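Local coordinates for protein putative alpha-L-fucosidase (PDB 4H41) that probably hydrolyses alpha-L-fucosidic linkages in host glycans, on a TIM-barrel fold, at residues 201-206 against 247-252; 242-247 against 273-278; 220-225 against 257-262; 28-33 against 296-301; 165-170 against 196-201. One frame throughout, in Å; residues are numbered along the deposited sequence.

Contact 1 of 5, residues 201-206 against 247-252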
# COMPACT_ATOMS: atom_id res chain seq x y z
N GLY B 201 14.86 -16.35 -10.40
CA GLY B 201 15.43 -16.56 -9.08
C GLY B 201 14.45 -16.83 -7.97
O GLY B 201 13.26 -17.02 -8.21
N LYS B 202 14.96 -16.78 -6.73
CA LYS B 202 14.16 -17.14 -5.58
C LYS B 202 12.99 -16.21 -5.31
O LYS B 202 12.08 -16.61 -4.60
CB LYS B 202 15.01 -17.28 -4.31
CG LYS B 202 15.67 -15.98 -3.85
CD LYS B 202 16.31 -16.15 -2.44
CE LYS B 202 17.51 -17.08 -2.47
NZ LYS B 202 18.34 -16.98 -1.22
N LYS B 203 13.02 -14.98 -5.82
CA LYS B 203 11.92 -14.05 -5.63
C LYS B 203 10.98 -14.02 -6.85
O LYS B 203 10.07 -13.20 -6.86
CB LYS B 203 12.42 -12.64 -5.32
CG LYS B 203 13.49 -12.62 -4.24
CD LYS B 203 13.91 -11.21 -3.84
CE LYS B 203 15.19 -11.27 -3.03
NZ LYS B 203 15.65 -9.92 -2.60
N ALA B 204 11.18 -14.89 -7.85
CA ALA B 204 10.30 -14.96 -9.02
C ALA B 204 9.13 -15.87 -8.64
O ALA B 204 9.10 -17.04 -9.02
CB ALA B 204 11.03 -15.48 -10.25
N ILE B 205 8.23 -15.34 -7.82
CA ILE B 205 7.12 -16.09 -7.21
C ILE B 205 5.76 -15.81 -7.89
O ILE B 205 4.82 -16.57 -7.64
CB ILE B 205 7.00 -15.87 -5.66
CG1 ILE B 205 7.15 -14.39 -5.21
CG2 ILE B 205 7.99 -16.75 -4.89
CD1 ILE B 205 6.16 -13.35 -5.86
N MSE B 206 5.64 -14.76 -8.72
CA MSE B 206 4.37 -14.43 -9.38
C MSE B 206 4.14 -15.36 -10.57
O MSE B 206 3.71 -16.50 -10.38
CB MSE B 206 4.35 -12.96 -9.85
N ILE B 247 16.76 -12.20 -7.70
CA ILE B 247 17.81 -13.01 -7.07
C ILE B 247 18.16 -12.35 -5.73
O ILE B 247 17.91 -11.16 -5.54
CB ILE B 247 19.06 -13.18 -7.98
CG1 ILE B 247 19.66 -11.86 -8.41
CG2 ILE B 247 18.71 -14.07 -9.18
CD1 ILE B 247 21.01 -12.01 -9.15
N ASP B 248 18.80 -13.10 -4.87
CA ASP B 248 19.24 -12.57 -3.57
C ASP B 248 20.48 -11.70 -3.75
O ASP B 248 21.21 -11.82 -4.75
CB ASP B 248 19.48 -13.70 -2.59
CG ASP B 248 19.21 -13.36 -1.12
OD1 ASP B 248 19.08 -12.15 -0.79
OD2 ASP B 248 19.07 -14.32 -0.32
N TYR B 249 20.73 -10.83 -2.79
CA TYR B 249 21.82 -9.84 -2.89
C TYR B 249 23.21 -10.49 -2.84
O TYR B 249 24.14 -9.90 -3.36
CB TYR B 249 21.71 -8.72 -1.83
CG TYR B 249 20.34 -8.09 -1.85
CD1 TYR B 249 19.99 -7.17 -2.83
CD2 TYR B 249 19.35 -8.51 -0.97
CE1 TYR B 249 18.68 -6.68 -2.93
CE2 TYR B 249 18.06 -7.99 -1.03
CZ TYR B 249 17.73 -7.08 -2.02
OH TYR B 249 16.43 -6.63 -2.15
N ASP B 250 23.32 -11.69 -2.32
CA ASP B 250 24.60 -12.41 -2.31
C ASP B 250 24.75 -13.29 -3.60
O ASP B 250 25.75 -14.00 -3.74
CB ASP B 250 24.75 -13.26 -1.05
CG ASP B 250 23.65 -14.26 -0.80
OD1 ASP B 250 22.77 -14.39 -1.66
OD2 ASP B 250 23.65 -14.88 0.29
N GLU B 251 23.79 -13.22 -4.54
CA GLU B 251 23.86 -13.93 -5.83
C GLU B 251 24.17 -13.00 -6.99
O GLU B 251 24.31 -13.46 -8.12
CB GLU B 251 22.52 -14.64 -6.10
CG GLU B 251 22.21 -15.66 -5.04
CD GLU B 251 20.87 -16.36 -5.19
OE1 GLU B 251 19.86 -15.70 -5.54
OE2 GLU B 251 20.82 -17.55 -4.83
N LEU B 252 24.32 -11.69 -6.72
CA LEU B 252 24.52 -10.68 -7.77
C LEU B 252 25.80 -10.91 -8.53
O LEU B 252 25.79 -10.91 -9.77
CB LEU B 252 24.55 -9.27 -7.15
CG LEU B 252 23.21 -8.77 -6.54
CD1 LEU B 252 23.45 -7.55 -5.70
CD2 LEU B 252 22.22 -8.45 -7.60
O HOH W 1 17.83 -16.85 -6.78
O HOH W 2 21.33 -16.70 -1.63
O HOH W 3 16.16 -8.33 -4.82
O HOH W 4 16.81 -11.22 -0.34
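Lys202 reaches Asp248 with its ammonium end, NZ standing 2.9 Å from OD2 in a salt bridge made on the anti side of the carboxylate, 21° out of its plane. The lysine sets off with CG between its backbone N and carbonyl carbon (chi1 65°), and CD and CE pass Asp248 CB before the bond is made. The close part is at Gly201, where CA touches Ile247 CG2 at 4.1 Å and a side chain would collide with that methyl. Lys203 runs extended, bringing CE to 3.7 Å from Ile247 O. Its NZ and Tyr249 OH are 3.4 Å apart at an angle too poor for a hydrogen bond; both have Asp280 as partner, the lysine in a salt bridge and the tyrosine in a hydrogen bond. The outer side is watery. One water joins Lys202 N to Glu251 OE1, an oxygen that also accepts from Asp248 N, and another joins Lys203 NZ to Asp248 OD1. Asp250 forms a salt bridge with Lys80 of the second subunit. The segments belong to the loops leading from strand 193-195 to helix 219-233 and from strand 239-243 to helix 252-266, while Tyr249 leans on helix 290-302.

Contact 2 of 5, residues 242-247 against 273-278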
# COMPACT_ATOMS: atom_id res chain seq x y z
N PHE B 242 18.90 -7.09 -17.85
CA PHE B 242 18.16 -7.95 -16.92
C PHE B 242 17.66 -7.15 -15.73
O PHE B 242 18.39 -6.35 -15.16
CB PHE B 242 18.98 -9.12 -16.37
CG PHE B 242 19.00 -10.35 -17.24
CD1 PHE B 242 18.01 -11.32 -17.12
CD2 PHE B 242 20.03 -10.57 -18.14
CE1 PHE B 242 18.02 -12.44 -17.94
CE2 PHE B 242 20.04 -11.69 -18.94
CZ PHE B 242 19.05 -12.63 -18.83
N GLN B 243 16.40 -7.41 -15.37
CA GLN B 243 15.82 -6.95 -14.12
C GLN B 243 16.67 -7.60 -13.03
O GLN B 243 16.94 -8.80 -13.12
CB GLN B 243 14.36 -7.36 -14.02
CG GLN B 243 13.50 -6.69 -15.08
CD GLN B 243 12.16 -7.34 -15.19
OE1 GLN B 243 11.50 -7.56 -14.20
NE2 GLN B 243 11.71 -7.69 -16.41
N ASP B 244 17.15 -6.83 -12.06
CA ASP B 244 18.09 -7.39 -11.07
C ASP B 244 17.46 -7.87 -9.76
O ASP B 244 18.18 -8.29 -8.86
CB ASP B 244 19.14 -6.32 -10.75
CG ASP B 244 18.65 -5.09 -10.02
OD1 ASP B 244 17.39 -5.03 -9.69
OD2 ASP B 244 19.48 -4.21 -9.73
N GLY B 245 16.14 -7.77 -9.62
CA GLY B 245 15.51 -7.98 -8.33
C GLY B 245 15.07 -9.35 -7.91
O GLY B 245 14.69 -9.49 -6.75
N HIS B 246 15.06 -10.34 -8.81
CA HIS B 246 14.50 -11.65 -8.45
C HIS B 246 15.51 -12.61 -7.82
O HIS B 246 15.12 -13.71 -7.43
CB HIS B 246 13.84 -12.31 -9.65
CG HIS B 246 12.75 -11.48 -10.27
ND1 HIS B 246 13.04 -10.48 -11.17
CD2 HIS B 246 11.42 -11.49 -10.07
CE1 HIS B 246 11.87 -9.96 -11.55
NE2 HIS B 246 10.87 -10.55 -10.92
N ILE B 247 16.76 -12.20 -7.70
CA ILE B 247 17.81 -13.01 -7.07
C ILE B 247 18.16 -12.35 -5.73
O ILE B 247 17.91 -11.16 -5.54
CB ILE B 247 19.06 -13.18 -7.98
CG1 ILE B 247 19.66 -11.86 -8.41
CG2 ILE B 247 18.71 -14.07 -9.18
CD1 ILE B 247 21.01 -12.01 -9.15
N ASN B 273 18.92 -3.46 -15.23
CA ASN B 273 17.66 -2.79 -14.91
C ASN B 273 17.60 -2.89 -13.40
O ASN B 273 17.22 -3.93 -12.84
CB ASN B 273 16.47 -3.40 -15.62
CG ASN B 273 15.17 -2.80 -15.17
OD1 ASN B 273 15.13 -1.96 -14.28
ND2 ASN B 273 14.07 -3.24 -15.76
N ALA B 274 18.11 -1.85 -12.76
CA ALA B 274 18.22 -1.77 -11.31
C ALA B 274 16.89 -1.34 -10.73
O ALA B 274 16.55 -0.17 -10.77
CB ALA B 274 19.31 -0.80 -10.90
N GLU B 275 16.12 -2.31 -10.25
CA GLU B 275 14.79 -2.04 -9.70
C GLU B 275 14.89 -1.15 -8.47
O GLU B 275 15.64 -1.45 -7.54
CB GLU B 275 14.11 -3.35 -9.35
CG GLU B 275 13.83 -4.17 -10.60
CD GLU B 275 13.16 -5.51 -10.35
OE1 GLU B 275 13.20 -5.99 -9.20
OE2 GLU B 275 12.46 -5.99 -11.28
N SER B 276 14.11 -0.06 -8.45
CA SER B 276 14.13 0.90 -7.35
C SER B 276 12.92 0.76 -6.44
O SER B 276 12.69 1.59 -5.54
CB SER B 276 14.30 2.31 -7.91
OG SER B 276 13.42 2.58 -8.97
N PHE B 277 12.20 -0.39 -6.57
CA PHE B 277 11.10 -0.78 -5.70
C PHE B 277 11.54 -2.02 -4.92
O PHE B 277 12.44 -2.73 -5.37
CB PHE B 277 9.81 -1.02 -6.47
CG PHE B 277 9.91 -2.12 -7.49
CD1 PHE B 277 10.39 -1.87 -8.76
CD2 PHE B 277 9.61 -3.43 -7.15
CE1 PHE B 277 10.50 -2.89 -9.70
CE2 PHE B 277 9.70 -4.45 -8.09
CZ PHE B 277 10.11 -4.16 -9.38
N ASP B 278 10.92 -2.27 -3.76
CA ASP B 278 11.31 -3.35 -2.90
C ASP B 278 10.47 -4.62 -3.16
O ASP B 278 9.28 -4.61 -2.97
CB ASP B 278 11.17 -2.90 -1.42
CG ASP B 278 12.15 -3.61 -0.51
OD1 ASP B 278 12.15 -4.86 -0.52
OD2 ASP B 278 12.96 -2.90 0.20
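Asp244 OD1 is gripped twice: by the backbone N of Glu275 at 3.1 Å, arriving from above the carboxylate plane, and by Lys296 in a salt bridge from helix 290-302. The aspartate backbone joins in, its N bonding to Asn273 O at 3.0 Å, and one step earlier Asn273 N donates to Phe242 O at 2.9 Å. These two backbone bonds flank the parallel pairing of Gln243 with Asn273, at the C-terminal ends of neighbouring TIM-barrel strands. The two amide side chains lie side by side and point the same way, Gln243 CG 3.6 Å from Asn273 ND2; both amide nitrogens are held by Ser196. Glu275 is extended beyond CG (chi2 179°) and brings OE1 to 3.2 Å from Gly245 CA, where any side chain on the glycine would clash. An alanine in place of Asp244 would probably leave Glu275 N and the Lys296 ammonium without their shared acceptor and loosen the hold on Glu275. Asp244 OD1 and Glu275 OE1 are 4.3 Å apart in a buried setting, but Lys296 pairs with the first and Arg279 with the second, so the repulsion between the two acids is likely to be offset by these cations.

Contact 3 of 5, residues 220-225 against 257-262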
# COMPACT_ATOMS: atom_id res chain seq x y z
N GLN B 220 24.16 -22.18 -13.94
CA GLN B 220 24.50 -23.02 -15.08
C GLN B 220 23.35 -23.15 -16.06
O GLN B 220 23.57 -23.03 -17.28
CB GLN B 220 24.95 -24.42 -14.60
CG GLN B 220 26.21 -24.40 -13.73
CD GLN B 220 25.99 -24.30 -12.21
OE1 GLN B 220 25.10 -23.59 -11.70
NE2 GLN B 220 26.86 -24.96 -11.44
N GLN B 221 22.13 -23.39 -15.57
CA GLN B 221 20.95 -23.53 -16.45
C GLN B 221 20.57 -22.18 -17.06
O GLN B 221 20.19 -22.12 -18.23
CB GLN B 221 19.78 -24.14 -15.68
CG GLN B 221 18.62 -24.59 -16.56
CD GLN B 221 18.97 -25.62 -17.60
OE1 GLN B 221 19.87 -26.46 -17.42
NE2 GLN B 221 18.31 -25.57 -18.73
N HIS B 222 20.67 -21.11 -16.30
CA HIS B 222 20.41 -19.76 -16.80
C HIS B 222 21.37 -19.46 -17.95
O HIS B 222 20.94 -19.03 -18.99
CB HIS B 222 20.59 -18.75 -15.66
CG HIS B 222 20.54 -17.32 -16.09
ND1 HIS B 222 19.33 -16.64 -16.17
CD2 HIS B 222 21.55 -16.47 -16.39
CE1 HIS B 222 19.64 -15.40 -16.52
NE2 HIS B 222 20.97 -15.26 -16.69
N GLU B 223 22.67 -19.78 -17.78
CA GLU B 223 23.65 -19.51 -18.84
C GLU B 223 23.34 -20.35 -20.08
O GLU B 223 23.47 -19.88 -21.22
CB GLU B 223 25.07 -19.80 -18.35
CG GLU B 223 26.13 -19.53 -19.40
CD GLU B 223 27.56 -19.74 -18.93
OE1 GLU B 223 27.75 -20.02 -17.73
OE2 GLU B 223 28.47 -19.69 -19.78
N LYS B 224 22.98 -21.59 -19.88
CA LYS B 224 22.68 -22.47 -21.01
C LYS B 224 21.54 -21.93 -21.84
O LYS B 224 21.64 -21.86 -23.08
CB LYS B 224 22.34 -23.86 -20.49
CG LYS B 224 21.99 -24.85 -21.61
CD LYS B 224 21.60 -26.20 -21.05
CE LYS B 224 21.27 -27.21 -22.15
NZ LYS B 224 19.89 -27.07 -22.70
N GLU B 225 20.49 -21.52 -21.19
CA GLU B 225 19.32 -21.05 -21.93
C GLU B 225 19.56 -19.68 -22.59
O GLU B 225 19.18 -19.49 -23.74
CB GLU B 225 18.08 -21.01 -21.03
CG GLU B 225 17.68 -22.41 -20.57
CD GLU B 225 16.43 -22.53 -19.72
OE1 GLU B 225 15.68 -21.54 -19.59
OE2 GLU B 225 16.21 -23.62 -19.13
N THR B 257 28.26 -11.83 -13.47
CA THR B 257 29.45 -12.33 -14.16
C THR B 257 29.03 -13.15 -15.39
O THR B 257 29.57 -12.95 -16.49
CB THR B 257 30.34 -13.14 -13.22
OG1 THR B 257 30.80 -12.28 -12.17
CG2 THR B 257 31.54 -13.73 -13.95
N VAL B 258 28.03 -14.01 -15.22
CA VAL B 258 27.54 -14.81 -16.34
C VAL B 258 26.84 -13.93 -17.40
O VAL B 258 27.08 -14.14 -18.58
CB VAL B 258 26.59 -15.91 -15.83
CG1 VAL B 258 25.64 -16.35 -16.90
CG2 VAL B 258 27.38 -17.08 -15.26
N ASN B 259 26.00 -12.99 -17.01
CA ASN B 259 25.29 -12.14 -17.95
C ASN B 259 26.29 -11.26 -18.76
O ASN B 259 26.13 -11.10 -19.96
CB ASN B 259 24.24 -11.30 -17.24
CG ASN B 259 23.07 -12.12 -16.78
OD1 ASN B 259 22.90 -13.27 -17.20
ND2 ASN B 259 22.24 -11.55 -15.93
N LYS B 260 27.39 -10.87 -18.14
CA LYS B 260 28.42 -10.06 -18.81
C LYS B 260 29.22 -10.94 -19.78
O LYS B 260 29.49 -10.54 -20.93
CB LYS B 260 29.30 -9.37 -17.76
CG LYS B 260 30.49 -8.62 -18.32
CD LYS B 260 30.17 -7.45 -19.18
CE LYS B 260 31.48 -6.76 -19.54
NZ LYS B 260 31.48 -6.26 -20.91
N LYS B 261 29.53 -12.15 -19.36
CA LYS B 261 30.23 -13.15 -20.21
C LYS B 261 29.43 -13.43 -21.50
O LYS B 261 29.99 -13.46 -22.60
CB LYS B 261 30.41 -14.44 -19.41
CG LYS B 261 31.14 -15.54 -20.21
CD LYS B 261 31.57 -16.70 -19.35
CE LYS B 261 30.45 -17.35 -18.59
NZ LYS B 261 30.82 -18.73 -18.12
N LEU B 262 28.10 -13.69 -21.34
CA LEU B 262 27.19 -13.88 -22.48
C LEU B 262 27.09 -12.66 -23.38
O LEU B 262 27.22 -12.79 -24.61
CB LEU B 262 25.81 -14.27 -21.98
CG LEU B 262 25.70 -15.66 -21.37
CD1 LEU B 262 24.36 -15.89 -20.79
CD2 LEU B 262 26.04 -16.70 -22.38
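Two neighbouring helices in the outer ring of the TIM barrel meet here, His222 and Glu223 of helix 219-233 facing Val258, Asn259, Lys261 and Leu262 of helix 252-266. Strand 239-243 lies between them in the chain, and their segments run nearly parallel, 19° apart with axes 10.3 Å from each other. On the inner side His222 CG is anti to the backbone N (chi1 172°), and NE2 donates to Asn259 OD1 at 2.8 Å. That bond lies in the ring plane and uses a lone pair in the carbonyl plane of the amide, which helps set the ring's rotation together with Phe242 and, edge to face, Phe255. The middle is apolar: Val258 CG1 touches Glu223 CB at 3.8 Å, and Leu262 CD2 lies 4.1 Å from Glu223 CG. Glu223 then stretches outward to the exposed rim and crosses Lys261 at about a right angle. There a salt bridge forms, Lys261 NZ meeting the syn side of Glu223 OE2 at 3.0 Å, with a weak bond of 3.4 Å to OE1.

Contact 4 of 5, residues 28-33 against 296-301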
# COMPACT_ATOMS: atom_id res chain seq x y z
N LYS B 28 32.18 5.98 -1.33
CA LYS B 28 31.17 6.69 -2.11
C LYS B 28 31.41 6.49 -3.62
O LYS B 28 32.50 6.08 -4.04
CB LYS B 28 31.14 8.17 -1.75
CG LYS B 28 32.39 8.92 -2.24
CD LYS B 28 32.65 10.20 -1.49
CE LYS B 28 33.89 10.88 -2.06
NZ LYS B 28 34.12 12.23 -1.47
N ASN B 29 30.40 6.76 -4.42
CA ASN B 29 30.42 6.65 -5.89
C ASN B 29 31.05 5.35 -6.33
O ASN B 29 31.88 5.34 -7.23
CB ASN B 29 31.17 7.85 -6.53
CG ASN B 29 30.99 7.88 -8.03
OD1 ASN B 29 29.98 7.38 -8.57
ND2 ASN B 29 31.98 8.40 -8.74
N ASN B 30 30.63 4.24 -5.75
CA ASN B 30 31.24 2.94 -6.02
C ASN B 30 30.27 1.98 -6.68
O ASN B 30 30.51 0.79 -6.67
CB ASN B 30 31.80 2.41 -4.69
CG ASN B 30 32.62 1.15 -4.78
OD1 ASN B 30 33.41 0.97 -5.70
ND2 ASN B 30 32.54 0.31 -3.78
N GLY B 31 29.25 2.52 -7.35
CA GLY B 31 28.29 1.74 -8.11
C GLY B 31 28.07 2.43 -9.44
O GLY B 31 28.46 3.56 -9.67
N LEU B 32 27.46 1.75 -10.33
CA LEU B 32 27.15 2.29 -11.63
C LEU B 32 25.99 3.25 -11.48
O LEU B 32 24.95 2.86 -10.93
CB LEU B 32 26.81 1.12 -12.55
CG LEU B 32 26.48 1.39 -14.00
CD1 LEU B 32 27.55 2.21 -14.68
CD2 LEU B 32 26.29 0.09 -14.72
N LYS B 33 26.13 4.48 -11.97
CA LYS B 33 25.05 5.45 -11.84
C LYS B 33 23.91 5.07 -12.76
O LYS B 33 24.16 4.62 -13.90
CB LYS B 33 25.53 6.85 -12.18
CG LYS B 33 26.55 7.39 -11.18
CD LYS B 33 27.12 8.76 -11.64
CE LYS B 33 28.33 9.19 -10.84
NZ LYS B 33 29.13 10.25 -11.54
N LYS B 296 23.21 -3.36 -5.47
CA LYS B 296 22.96 -3.82 -6.84
C LYS B 296 23.76 -3.00 -7.81
O LYS B 296 24.33 -3.58 -8.74
CB LYS B 296 21.46 -3.78 -7.16
CG LYS B 296 20.70 -4.78 -6.31
CD LYS B 296 19.22 -4.93 -6.64
CE LYS B 296 18.44 -3.66 -6.69
NZ LYS B 296 17.03 -3.90 -7.10
N LEU B 297 23.89 -1.68 -7.60
CA LEU B 297 24.67 -0.84 -8.50
C LEU B 297 26.17 -1.10 -8.31
O LEU B 297 26.95 -1.01 -9.27
CB LEU B 297 24.34 0.65 -8.27
CG LEU B 297 22.87 1.05 -8.60
CD1 LEU B 297 22.67 2.53 -8.29
CD2 LEU B 297 22.52 0.80 -10.05
N GLU B 298 26.57 -1.42 -7.05
CA GLU B 298 27.96 -1.76 -6.76
C GLU B 298 28.35 -3.06 -7.49
O GLU B 298 29.44 -3.16 -8.03
CB GLU B 298 28.22 -1.88 -5.25
CG GLU B 298 28.23 -0.53 -4.58
CD GLU B 298 28.34 -0.53 -3.07
OE1 GLU B 298 28.34 -1.63 -2.47
OE2 GLU B 298 28.40 0.57 -2.49
N ALA B 299 27.48 -4.06 -7.48
CA ALA B 299 27.74 -5.32 -8.19
C ALA B 299 27.84 -5.08 -9.71
O ALA B 299 28.69 -5.68 -10.37
CB ALA B 299 26.65 -6.30 -7.88
N ALA B 300 26.97 -4.22 -10.27
CA ALA B 300 27.03 -3.93 -11.71
C ALA B 300 28.36 -3.30 -12.09
O ALA B 300 28.94 -3.63 -13.13
CB ALA B 300 25.88 -3.02 -12.11
N LYS B 301 28.84 -2.37 -11.26
CA LYS B 301 30.13 -1.73 -11.51
C LYS B 301 31.28 -2.75 -11.39
O LYS B 301 32.19 -2.73 -12.21
CB LYS B 301 30.38 -0.57 -10.58
CG LYS B 301 31.56 0.29 -11.02
CD LYS B 301 31.74 1.55 -10.17
CE LYS B 301 32.79 2.48 -10.73
NZ LYS B 301 32.89 3.75 -9.91
O HOH W 5 30.51 5.16 -10.11
O HOH W 6 31.66 -1.63 -7.09
O HOH W 7 30.84 1.28 -1.57
O HOH W 8 34.49 2.56 -7.80
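Leu297 covers the carbonyl of Leu32 with its branches, CD2 approaching Leu32 O to 3.3 Å; this buried oxygen has no polar partner in the model. The same two residues are tied by backbone, Leu32 N donating to Leu297 O at 3.0 Å from above the carbonyl plane. Lys301 N, which makes the ordinary helical bond to Leu297 O, comes from the opposite face, so the oxygen serves the helix and the incoming chain at once. Gly31 backs directly onto the helix, its CA 3.3 Å from Leu297 O; a side chain here would run into Leu297 CB and crowd Glu298 N. Beside it Leu32 CD2 rests on Ala300 CB at 4.1 Å. Lys301, CG anti to its backbone N (chi1 -167°) and extended beyond, passes its CB 3.7 Å from Leu32 N and its CD against the Asn30 carbonyl, and ends in a weak bond of 3.3 Å from NZ to Asn29 O. Two waters add to that end, one shared with Gly31 O and Asn29 OD1, the other with Asn30 OD1. Glu298 CG touches Asn30 O at 3.4 Å, while its OE2 pairs with Arg294 and shares a water with Asn30 ND2. The contact lies at the seam of the TIM barrel, where the chain entering strand 34-39 packs on the helix that precedes strand 307-310, the strand it pairs with.

Contact 5 of 5, residues 165-170 against 196-201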
# COMPACT_ATOMS: atom_id res chain seq x y z
N GLU B 165 8.59 -9.64 -22.13
CA GLU B 165 9.45 -10.09 -21.03
C GLU B 165 9.45 -11.59 -20.82
O GLU B 165 8.39 -12.18 -20.67
CB GLU B 165 9.03 -9.46 -19.70
CG GLU B 165 9.27 -7.99 -19.54
CD GLU B 165 8.68 -7.48 -18.24
OE1 GLU B 165 8.88 -8.12 -17.18
OE2 GLU B 165 7.97 -6.45 -18.31
N ILE B 166 10.65 -12.17 -20.68
CA ILE B 166 10.84 -13.57 -20.37
C ILE B 166 11.94 -13.70 -19.33
O ILE B 166 12.67 -12.73 -19.09
CB ILE B 166 11.20 -14.41 -21.64
CG1 ILE B 166 12.62 -14.09 -22.19
CG2 ILE B 166 10.13 -14.26 -22.73
CD1 ILE B 166 13.11 -15.02 -23.30
N SER B 167 12.09 -14.89 -18.75
CA SER B 167 13.23 -15.22 -17.89
C SER B 167 13.92 -16.51 -18.30
O SER B 167 15.07 -16.70 -17.92
CB SER B 167 12.79 -15.34 -16.43
OG SER B 167 11.91 -16.43 -16.24
N ARG B 168 13.21 -17.42 -18.96
CA ARG B 168 13.71 -18.73 -19.35
C ARG B 168 13.45 -19.00 -20.82
O ARG B 168 12.70 -18.25 -21.46
CB ARG B 168 12.96 -19.79 -18.51
CG ARG B 168 13.14 -19.69 -16.99
CD ARG B 168 14.55 -20.01 -16.54
NE ARG B 168 14.91 -21.38 -16.86
CZ ARG B 168 14.77 -22.43 -16.05
NH1 ARG B 168 14.24 -22.28 -14.84
NH2 ARG B 168 15.13 -23.64 -16.45
N ALA B 169 13.97 -20.12 -21.33
CA ALA B 169 13.64 -20.60 -22.68
C ALA B 169 12.11 -20.56 -22.84
O ALA B 169 11.39 -21.00 -21.94
CB ALA B 169 14.16 -22.01 -22.89
N THR B 170 11.62 -19.86 -23.88
CA THR B 170 10.18 -19.59 -24.03
C THR B 170 9.75 -19.87 -25.45
O THR B 170 10.43 -19.47 -26.40
CB THR B 170 9.94 -18.11 -23.66
OG1 THR B 170 10.13 -17.93 -22.27
CG2 THR B 170 8.53 -17.62 -24.01
N SER B 196 14.53 -6.30 -21.69
CA SER B 196 14.70 -6.27 -20.24
C SER B 196 14.02 -7.51 -19.62
O SER B 196 12.94 -7.45 -19.03
CB SER B 196 14.18 -4.97 -19.62
OG SER B 196 14.55 -4.95 -18.24
N PRO B 197 14.65 -8.67 -19.80
CA PRO B 197 14.12 -9.91 -19.20
C PRO B 197 14.37 -9.93 -17.69
O PRO B 197 14.92 -8.97 -17.16
CB PRO B 197 14.94 -11.00 -19.90
CG PRO B 197 16.25 -10.33 -20.21
CD PRO B 197 15.93 -8.91 -20.49
N TRP B 198 13.99 -10.99 -17.01
CA TRP B 198 14.24 -11.13 -15.57
C TRP B 198 14.93 -12.47 -15.32
O TRP B 198 15.04 -13.29 -16.24
CB TRP B 198 12.95 -10.94 -14.73
CG TRP B 198 12.01 -12.11 -14.68
CD1 TRP B 198 11.95 -13.06 -13.71
CD2 TRP B 198 10.88 -12.33 -15.53
NE1 TRP B 198 10.91 -13.93 -13.97
CE2 TRP B 198 10.21 -13.48 -15.05
CE3 TRP B 198 10.41 -11.72 -16.70
CZ2 TRP B 198 9.13 -14.05 -15.74
CZ3 TRP B 198 9.29 -12.25 -17.33
CH2 TRP B 198 8.70 -13.42 -16.88
N ILE B 199 15.51 -12.65 -14.15
CA ILE B 199 16.21 -13.87 -13.76
C ILE B 199 15.22 -14.71 -12.99
O ILE B 199 14.58 -14.21 -12.09
CB ILE B 199 17.50 -13.60 -12.92
CG1 ILE B 199 18.45 -12.65 -13.70
CG2 ILE B 199 18.17 -14.93 -12.55
CD1 ILE B 199 19.53 -12.03 -12.85
N ASP B 200 15.13 -15.99 -13.30
CA ASP B 200 14.15 -16.88 -12.64
C ASP B 200 14.65 -17.34 -11.25
O ASP B 200 14.82 -18.54 -10.98
CB ASP B 200 13.92 -18.08 -13.56
CG ASP B 200 12.85 -19.03 -13.11
OD1 ASP B 200 11.85 -18.56 -12.51
OD2 ASP B 200 13.00 -20.25 -13.35
N GLY B 201 14.86 -16.35 -10.40
CA GLY B 201 15.43 -16.56 -9.08
C GLY B 201 14.45 -16.83 -7.97
O GLY B 201 13.26 -17.02 -8.21
O HOH W 9 16.66 -16.95 -15.52
O HOH W 10 10.39 -16.71 -13.70
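Ser167 presses its CB onto the face of the Trp198 indole, 3.4 Å from the centroid of the five-membered ring and only 9° off its normal, a CH-pi contact between loops that follow adjacent strands of the TIM barrel. Ile166 C lies over the same face, also offset toward the rim, while Glu165 CB meets the edge at CZ3, 3.7 Å away. Trp198 CG sits between the backbone N and the carbonyl carbon (chi1 78°), and the end of the side chain comes nearer the 165-170 segment. The backbone fixes the pairing: Trp198 N donates to Ile166 O at 3.0 Å, and Pro197 CB crowds the same oxygen at 3.0 Å. An alanine at Trp198 would probably open a gap beside Ser167 and Glu165 and leave a bridging water without its indole donor. That water accepts from NE1 and donates to Asp200 OD1, with Ser167 OG also bonded to it. Farther out, Glu165 OE1 takes a hydrogen bond from Gln243, and its OE2 bonds to an unidentified ligand, consistent with a pocket at the inner end of the contact. Asp200 is steadied by Arg213 at OD1, and Arg168 by Glu225 at NE. Between these outer partners, in a salt bridge, Arg168 NH1 meets the anti lone pair of Asp200 OD2 at 2.8 Å, the oxygen lying near the guanidinium plane.

Overall arrangement
The five contacts cover part of the barrel's circumference. Contacts 1, 2 and 5 form the loop layer at the strand ends, their centres about 9 Å (1 and 2) and 12 Å (5 to either) apart; contacts 1 and 2 share Ile247, contacts 1 and 5 Gly201. Contact 3 lies in the helical ring, about 12 Å from contact 5 between centres; the two meet where Glu225 OE1 lies 2.8 Å from Ala169 N, a probable hydrogen bond. Contact 4 joins contact 2 through Lys296 NZ, 2.8 Å from Glu275 O, and packs on contact 1 (Leu252 CB to Ala299 CB 3.7 Å), but does not touch contacts 3 or 5. Asn273 and Glu165 each bond to an unidentified ligand, consistent with a pocket at the barrel mouth.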